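Local structure of carbonic anhydrase (Unidentified, 3R1W) at residues R25-R30 against H182-D188. The protein probably catalyses the reversible hydration of carbon dioxide to bicarbonate, as a trimeric left-handed beta-helix enzyme of the gamma-class carbonic anhydrase type. Residues are numbered along the deposited sequence.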
loop_
_atom_site.group_PDB
_atom_site.type_symbol
_atom_site.label_atom_id
_atom_site.label_comp_id
_atom_site.label_asym_id
_atom_site.label_seq_id
_atom_site.Cartn_x
_atom_site.Cartn_y
_atom_site.Cartn_z
ATOM N N ARG B 25 -25.084 -5.937 -8.990
ATOM C CA ARG B 25 -24.471 -6.785 -7.965
ATOM C C ARG B 25 -23.018 -6.423 -7.688
ATOM O O ARG B 25 -22.229 -7.283 -7.337
ATOM C CB ARG B 25 -24.568 -8.270 -8.355
ATOM C CG ARG B 25 -25.954 -8.706 -8.836
ATOM C CD ARG B 25 -25.957 -10.156 -9.347
ATOM N NE ARG B 25 -25.143 -10.306 -10.558
ATOM C CZ ARG B 25 -25.575 -10.080 -11.799
ATOM N NH1 ARG B 25 -26.840 -9.722 -12.023
ATOM N NH2 ARG B 25 -24.746 -10.232 -12.828
ATOM N N VAL B 26 -22.668 -5.150 -7.847
ATOM C CA VAL B 26 -21.302 -4.713 -7.596
ATOM C C VAL B 26 -21.105 -4.565 -6.089
ATOM O O VAL B 26 -22.014 -4.124 -5.384
ATOM C CB VAL B 26 -21.006 -3.377 -8.304
ATOM C CG1 VAL B 26 -19.705 -2.767 -7.800
ATOM C CG2 VAL B 26 -20.963 -3.582 -9.819
ATOM N N PHE B 27 -19.949 -4.982 -5.588
ATOM C CA PHE B 27 -19.631 -4.778 -4.178
ATOM C C PHE B 27 -18.533 -3.742 -4.049
ATOM O O PHE B 27 -17.477 -3.882 -4.658
ATOM C CB PHE B 27 -19.134 -6.069 -3.540
ATOM C CG PHE B 27 -18.535 -5.887 -2.156
ATOM C CD1 PHE B 27 -19.343 -5.585 -1.071
ATOM C CD2 PHE B 27 -17.161 -6.007 -1.944
ATOM C CE1 PHE B 27 -18.796 -5.417 0.203
ATOM C CE2 PHE B 27 -16.618 -5.863 -0.666
ATOM C CZ PHE B 27 -17.435 -5.563 0.399
ATOM N N VAL B 28 -18.790 -2.710 -3.255
ATOM C CA VAL B 28 -17.742 -1.757 -2.886
ATOM C C VAL B 28 -17.672 -1.729 -1.371
ATOM O O VAL B 28 -18.641 -1.343 -0.714
ATOM C CB VAL B 28 -18.057 -0.343 -3.409
ATOM C CG1 VAL B 28 -16.956 0.630 -3.002
ATOM C CG2 VAL B 28 -18.218 -0.361 -4.927
ATOM N N ASP B 29 -16.545 -2.149 -0.795
ATOM C CA ASP B 29 -16.433 -2.107 0.654
ATOM C C ASP B 29 -16.610 -0.667 1.131
ATOM O O ASP B 29 -16.178 0.265 0.453
ATOM C CB ASP B 29 -15.081 -2.631 1.128
ATOM C CG ASP B 29 -15.085 -2.927 2.607
ATOM O OD1 ASP B 29 -14.647 -2.067 3.385
ATOM O OD2 ASP B 29 -15.555 -4.013 2.991
ATOM N N ARG B 30 -17.243 -0.485 2.289
ATOM C CA ARG B 30 -17.492 0.855 2.807
ATOM C C ARG B 30 -16.185 1.615 3.031
ATOM O O ARG B 30 -16.198 2.836 3.099
ATOM C CB ARG B 30 -18.282 0.812 4.119
ATOM C CG ARG B 30 -17.561 0.088 5.244
ATOM C CD ARG B 30 -18.325 0.240 6.559
ATOM N NE ARG B 30 -19.573 -0.528 6.588
ATOM C CZ ARG B 30 -19.700 -1.742 7.132
ATOM N NH1 ARG B 30 -18.658 -2.336 7.698
ATOM N NH2 ARG B 30 -20.874 -2.363 7.122
ATOM N N HIS B 182 -19.725 -11.128 1.046
ATOM C CA HIS B 182 -19.442 -9.842 1.670
ATOM C C HIS B 182 -20.641 -8.886 1.553
ATOM O O HIS B 182 -20.938 -8.134 2.488
ATOM C CB HIS B 182 -18.172 -9.232 1.075
ATOM C CG HIS B 182 -16.906 -9.738 1.694
ATOM N ND1 HIS B 182 -16.445 -11.029 1.529
ATOM C CD2 HIS B 182 -16.003 -9.114 2.485
ATOM C CE1 HIS B 182 -15.308 -11.177 2.190
ATOM N NE2 HIS B 182 -15.021 -10.025 2.778
ATOM N N LEU B 183 -21.348 -8.939 0.426
ATOM C CA LEU B 183 -22.583 -8.165 0.275
ATOM C C LEU B 183 -23.640 -8.624 1.266
ATOM O O LEU B 183 -24.362 -7.813 1.862
ATOM C CB LEU B 183 -23.129 -8.290 -1.146
ATOM C CG LEU B 183 -22.444 -7.434 -2.209
ATOM C CD1 LEU B 183 -22.817 -7.933 -3.591
ATOM C CD2 LEU B 183 -22.792 -5.955 -2.053
ATOM N N ALA B 184 -23.733 -9.933 1.443
ATOM C CA ALA B 184 -24.702 -10.493 2.367
ATOM C C ALA B 184 -24.428 -10.041 3.796
ATOM O O ALA B 184 -25.343 -10.001 4.612
ATOM C CB ALA B 184 -24.718 -12.027 2.271
ATOM N N GLU B 185 -23.171 -9.702 4.095
ATOM C CA GLU B 185 -22.805 -9.213 5.424
ATOM C C GLU B 185 -23.073 -7.720 5.588
ATOM O O GLU B 185 -23.015 -7.188 6.702
ATOM C CB GLU B 185 -21.324 -9.491 5.731
ATOM C CG GLU B 185 -20.937 -10.963 5.740
ATOM C CD GLU B 185 -21.502 -11.740 6.926
ATOM O OE1 GLU B 185 -21.798 -11.143 7.982
ATOM O OE2 GLU B 185 -21.646 -12.964 6.796
ATOM N N GLY B 186 -23.344 -7.048 4.475
ATOM C CA GLY B 186 -23.649 -5.629 4.485
ATOM C C GLY B 186 -22.425 -4.744 4.601
ATOM O O GLY B 186 -22.520 -3.593 5.045
ATOM N N TYR B 187 -21.281 -5.262 4.171
ATOM C CA TYR B 187 -20.020 -4.529 4.309
ATOM C C TYR B 187 -19.952 -3.292 3.416
ATOM O O TYR B 187 -19.036 -2.487 3.556
ATOM C CB TYR B 187 -18.826 -5.427 3.990
ATOM C CG TYR B 187 -18.515 -6.503 5.010
ATOM C CD1 TYR B 187 -19.130 -6.529 6.258
ATOM C CD2 TYR B 187 -17.585 -7.494 4.716
ATOM C CE1 TYR B 187 -18.828 -7.526 7.180
ATOM C CE2 TYR B 187 -17.276 -8.488 5.627
ATOM C CZ TYR B 187 -17.894 -8.500 6.857
ATOM O OH TYR B 187 -17.582 -9.503 7.757
ATOM N N ASP B 188 -20.906 -3.140 2.497
ATOM C CA ASP B 188 -20.909 -1.991 1.590
ATOM C C ASP B 188 -21.784 -0.841 2.096
ATOM O O ASP B 188 -21.828 0.223 1.481
ATOM C CB ASP B 188 -21.335 -2.404 0.174
ATOM C CG ASP B 188 -22.746 -3.005 0.129
ATOM O OD1 ASP B 188 -23.169 -3.672 1.104
ATOM O OD2 ASP B 188 -23.431 -2.817 -0.900
HETATM O O HOH W 1 -21.722 -2.367 -3.016
HETATM O O HOH W 2 -19.897 0.991 -0.318
HETATM O O HOH W 3 -21.808 -4.991 8.261
#
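The last turn of helix 162-184 and the C-terminal tail that follows it pack against strand 27-28, an edge strand within this chain of the left-handed beta-helix built from hexapeptide repeats. Phe27 is the apolar centre. His182 CB lies over one face of its ring, a CH-pi contact 4.0 Å from the centroid, and the imidazole edge turns toward the same ring in an offset edge-to-face pair. At the ring edge, Leu183 CD2 reaches Phe27 CD1 at 3.6 Å and Tyr187 CB reaches Phe27 CE1 at 3.8 Å. A Schellman motif with Gly186 at positive phi leads the chain out of the helix and back along residues 28-30, where Arg30 N donates a 3.0 Å hydrogen bond to Tyr187 O. The contact also takes part in the trimer interface: Asp29 OD1 is hydrogen-bonded to Ser31 OG, while OD2 forms a salt bridge with Arg13 of the second subunit; Tyr187 OH is hydrogen-bonded to Thr14 O of that subunit. Phe27 and Asp29 bond to the neighbouring coil, whereas two waters link the strand to Asp188: one accepts from Val28 N (3.0 Å) and donates to Val26 O (3.0 Å) and Asp188 OD2 (2.8 Å), the other donates to Val28 O and Asp188 O, both at 2.7 Å.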